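Local structure of aspartokinase (Clostridium acetobutylicum, 3TVI) at residues 193-197 / 250-254; 259-263 / 274-278. The protein probably catalyses ATP-dependent phosphorylation of the beta-carboxyl group of L-aspartate, giving 4-phospho-L-aspartate in the branched pathway to threonine, isoleucine and methionine. All blocks are in the same frame, centred on the assembly; numbering follows the deposited sequence.

Contact 1: 193-197 / 250-254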
# COMPACT_ATOMS: atom_id res chain seq x y z
N SER B 193 -14.40 -29.33 -12.80
CA SER B 193 -13.45 -28.66 -13.71
C SER B 193 -12.49 -29.64 -14.34
O SER B 193 -12.24 -29.58 -15.54
CB SER B 193 -12.65 -27.60 -12.95
OG SER B 193 -13.48 -26.94 -12.02
N ILE B 194 -11.95 -30.55 -13.53
CA ILE B 194 -11.04 -31.58 -14.01
C ILE B 194 -11.69 -32.37 -15.14
O ILE B 194 -11.13 -32.49 -16.22
CB ILE B 194 -10.65 -32.56 -12.89
CG1 ILE B 194 -9.78 -31.85 -11.84
CG2 ILE B 194 -9.92 -33.76 -13.46
CD1 ILE B 194 -9.36 -32.71 -10.67
N ILE B 195 -12.89 -32.88 -14.89
CA ILE B 195 -13.56 -33.71 -15.88
C ILE B 195 -13.72 -32.97 -17.20
O ILE B 195 -13.47 -33.53 -18.26
CB ILE B 195 -14.95 -34.17 -15.42
CG1 ILE B 195 -14.84 -35.19 -14.28
CG2 ILE B 195 -15.71 -34.78 -16.58
CD1 ILE B 195 -14.00 -36.41 -14.61
N SER B 196 -14.14 -31.71 -17.11
CA SER B 196 -14.32 -30.87 -18.29
C SER B 196 -13.01 -30.80 -19.08
O SER B 196 -12.98 -31.10 -20.28
CB SER B 196 -14.76 -29.46 -17.89
OG SER B 196 -15.68 -29.50 -16.81
N ALA B 197 -11.94 -30.43 -18.38
CA ALA B 197 -10.60 -30.42 -18.96
C ALA B 197 -10.28 -31.74 -19.66
O ALA B 197 -9.87 -31.75 -20.82
CB ALA B 197 -9.57 -30.15 -17.89
N ALA B 250 -11.03 -23.85 -7.29
CA ALA B 250 -11.92 -24.77 -7.98
C ALA B 250 -11.78 -24.82 -9.49
O ALA B 250 -12.21 -25.79 -10.09
CB ALA B 250 -13.36 -24.44 -7.61
N ILE B 251 -11.21 -23.80 -10.13
CA ILE B 251 -11.32 -23.69 -11.59
C ILE B 251 -10.00 -23.54 -12.35
O ILE B 251 -9.99 -23.17 -13.53
CB ILE B 251 -12.30 -22.55 -11.98
CG1 ILE B 251 -11.70 -21.15 -11.73
CG2 ILE B 251 -13.62 -22.70 -11.22
CD1 ILE B 251 -11.86 -20.67 -10.31
N PHE B 252 -8.88 -23.86 -11.71
CA PHE B 252 -7.59 -23.77 -12.39
C PHE B 252 -7.46 -24.67 -13.64
O PHE B 252 -6.77 -24.27 -14.59
CB PHE B 252 -6.41 -23.99 -11.41
CG PHE B 252 -6.18 -25.43 -11.02
CD1 PHE B 252 -5.38 -26.26 -11.80
CD2 PHE B 252 -6.72 -25.94 -9.84
CE1 PHE B 252 -5.15 -27.58 -11.43
CE2 PHE B 252 -6.49 -27.26 -9.47
CZ PHE B 252 -5.71 -28.08 -10.26
N PRO B 253 -8.11 -25.86 -13.66
CA PRO B 253 -7.96 -26.74 -14.83
C PRO B 253 -8.68 -26.20 -16.05
O PRO B 253 -8.18 -26.30 -17.18
CB PRO B 253 -8.62 -28.05 -14.38
CG PRO B 253 -8.80 -27.93 -12.91
CD PRO B 253 -8.98 -26.48 -12.64
N VAL B 254 -9.87 -25.66 -15.82
CA VAL B 254 -10.63 -25.00 -16.85
C VAL B 254 -9.86 -23.79 -17.40
O VAL B 254 -9.77 -23.62 -18.61
CB VAL B 254 -12.02 -24.58 -16.30
CG1 VAL B 254 -12.64 -23.51 -17.16
CG2 VAL B 254 -12.93 -25.79 -16.20

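Contact 2: 259-263 / 274-278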
# COMPACT_ATOMS: atom_id res chain seq x y z
N ILE B 259 -12.42 -23.25 -21.37
CA ILE B 259 -13.72 -23.86 -21.08
C ILE B 259 -14.61 -22.93 -20.26
O ILE B 259 -14.28 -22.59 -19.13
CB ILE B 259 -13.56 -25.20 -20.35
CG1 ILE B 259 -12.66 -26.14 -21.16
CG2 ILE B 259 -14.91 -25.85 -20.11
CD1 ILE B 259 -12.87 -27.62 -20.89
N PRO B 260 -15.73 -22.50 -20.84
CA PRO B 260 -16.56 -21.57 -20.10
C PRO B 260 -17.38 -22.29 -19.02
O PRO B 260 -17.85 -23.40 -19.24
CB PRO B 260 -17.46 -20.98 -21.17
CG PRO B 260 -17.56 -22.03 -22.20
CD PRO B 260 -16.27 -22.77 -22.18
N ILE B 261 -17.52 -21.64 -17.87
CA ILE B 261 -18.36 -22.11 -16.80
C ILE B 261 -19.63 -21.28 -16.76
O ILE B 261 -19.57 -20.06 -16.82
CB ILE B 261 -17.68 -21.92 -15.45
CG1 ILE B 261 -16.36 -22.66 -15.41
CG2 ILE B 261 -18.59 -22.38 -14.32
CD1 ILE B 261 -15.64 -22.52 -14.09
N ASN B 262 -20.77 -21.95 -16.64
CA ASN B 262 -22.05 -21.27 -16.47
C ASN B 262 -22.61 -21.56 -15.08
O ASN B 262 -23.02 -22.68 -14.80
CB ASN B 262 -23.03 -21.73 -17.55
CG ASN B 262 -24.38 -21.04 -17.45
OD1 ASN B 262 -24.72 -20.45 -16.42
ND2 ASN B 262 -25.18 -21.14 -18.52
N ILE B 263 -22.62 -20.55 -14.21
CA ILE B 263 -23.25 -20.69 -12.90
C ILE B 263 -24.75 -20.64 -13.10
O ILE B 263 -25.27 -19.68 -13.64
CB ILE B 263 -22.81 -19.62 -11.90
CG1 ILE B 263 -21.55 -20.06 -11.15
CG2 ILE B 263 -23.88 -19.41 -10.85
CD1 ILE B 263 -20.38 -20.36 -12.04
N THR B 274 -24.59 -16.44 -14.95
CA THR B 274 -23.44 -15.67 -15.26
C THR B 274 -22.51 -16.68 -15.91
O THR B 274 -22.58 -17.88 -15.60
CB THR B 274 -22.83 -15.02 -14.02
OG1 THR B 274 -22.39 -16.03 -13.11
CG2 THR B 274 -23.88 -14.15 -13.34
N LEU B 275 -21.68 -16.21 -16.83
CA LEU B 275 -20.95 -17.08 -17.72
C LEU B 275 -19.46 -16.75 -17.62
O LEU B 275 -18.97 -15.82 -18.27
CB LEU B 275 -21.49 -16.89 -19.14
CG LEU B 275 -21.21 -17.95 -20.21
CD1 LEU B 275 -21.44 -19.35 -19.66
CD2 LEU B 275 -22.07 -17.71 -21.43
N ILE B 276 -18.74 -17.50 -16.79
CA ILE B 276 -17.36 -17.16 -16.44
C ILE B 276 -16.44 -17.57 -17.58
O ILE B 276 -16.16 -18.76 -17.76
CB ILE B 276 -16.92 -17.83 -15.14
CG1 ILE B 276 -17.90 -17.50 -14.00
CG2 ILE B 276 -15.50 -17.41 -14.78
CD1 ILE B 276 -17.79 -18.40 -12.78
N LEU B 277 -15.96 -16.58 -18.33
CA LEU B 277 -15.14 -16.78 -19.54
C LEU B 277 -13.65 -16.70 -19.25
O LEU B 277 -13.24 -16.50 -18.11
CB LEU B 277 -15.52 -15.73 -20.58
CG LEU B 277 -16.82 -15.91 -21.38
CD1 LEU B 277 -17.58 -17.17 -20.99
CD2 LEU B 277 -17.68 -14.66 -21.23
N SER B 278 -12.84 -16.86 -20.29
CA SER B 278 -11.40 -16.66 -20.19
C SER B 278 -11.08 -15.20 -20.41
O SER B 278 -11.88 -14.47 -21.00
CB SER B 278 -10.65 -17.51 -21.23
OG SER B 278 -9.36 -17.82 -20.76

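Contact 1: 193-197 / 250-254
Ser193 lays its CB against two side chains of 250-254, with Pro253 CD at 3.8 Å from Ser193 CB and Val254 CG2 at 3.7 Å. Its hydroxyl reaches further along, and Ser193 OG lies 2.6 Å from Ala250 O. This is a possible hydrogen bond, but Asp189 O, one turn earlier in the same helix, is also within reach. The single proton may serve either carbonyl.

Pro253 is the main apolar partner from the other side. Its CG is 4.2 Å from Ile194 CG1, and its CB is 4.2 Å from Ala197 CB. The pyrrolidine ring thus meets residues from one turn of the helix, where Ala197 N bonds back to Ser193 O at 3.0 Å. The small Ser193 and Ala197 side chains let the backbones come close: the CA atoms of Ser193 and Val254 are 5.6 Å apart. Ser196 adds a looser touch, with its CB 4.4 Å from Val254 CG2; its OG bonds to Gly192 O.

Ile251 takes the N-cap position, so Pro253 falls in the first turn of helix 252-256. A proline is easily accepted there, because first-turn residues have no preceding turn to bond to through their backbone nitrogens. Tyr153 of helix 149-159 touches both Ala197 and Pro253. Ile195 faces Val6 of strand 5-9 instead. Helix 187-199 and the start of helix 252-256 thus pack side by side on the central sheet, within the layered alpha/beta fold of the amino acid kinase family.

Contact 2: 259-263 / 274-278
Ile276 sits at the apolar centre, on one face of the sheet with Ile261 and Ile263. Ile263 CD1 is 3.3 Å from Ile276 CD1, and Ile261 CB is 4.2 Å from Ile276 CB. Tyr232 and Leu235 of helix 232-240 also pack on Ile276. The other face has a lighter patch, where Asn262 CB lies 3.6 Å from Leu275 CD1. Near the start of the first strand, Pro260 CB touches Leu277 CD1 at 3.8 Å.

The two strands form a beta hairpin in the mixed sheet of the kinase domain. Their directions differ by 155° and their axes come within 4.7 Å. Strand 261-265 also bonds to strand 203-208, through Asn262 with Tyr204 and Asn206. On the far side, Leu277 is bonded through the backbone to Ile230 of strand 229-231.

Ile261 and Ile276 are the hydrogen-bonded pair: Ile261 N donates to Ile276 O at 3.2 Å, and Ile276 N to Ile261 O at 2.7 Å. Asn262 and Leu275 follow as a non-hydrogen-bonded pair, and Leu275 CA makes a CA-H...O contact to Ile261 O at 3.4 Å. At the far end of the pairing, Ile263 N donates to Thr274 O at 3.0 Å, and on the same face as Ile276 the Thr274 OG1 packs 3.8 Å from Ile263 CB.

In the fold
Contact 1 closes before contact 2 opens along the chain, and their centres are about 12 Å apart. Helix 252-256 leads directly into strand 261-265, so the second half of contact 1 is followed by the first half of contact 2. The two also touch: Ile251 CG2 is 3.5 Å from Ile261 CD1, and Ile259 CD1 is 3.5 Å from Ser196 O. Contact 1 joins two helices above the mixed sheet, whereas contact 2 lies within that sheet. Strand 203-208 borders both, through Tyr204. It also carries Thr208, a predicted ATP-binding residue, and the Ile263 side chain is about 4 Å from that of Thr208.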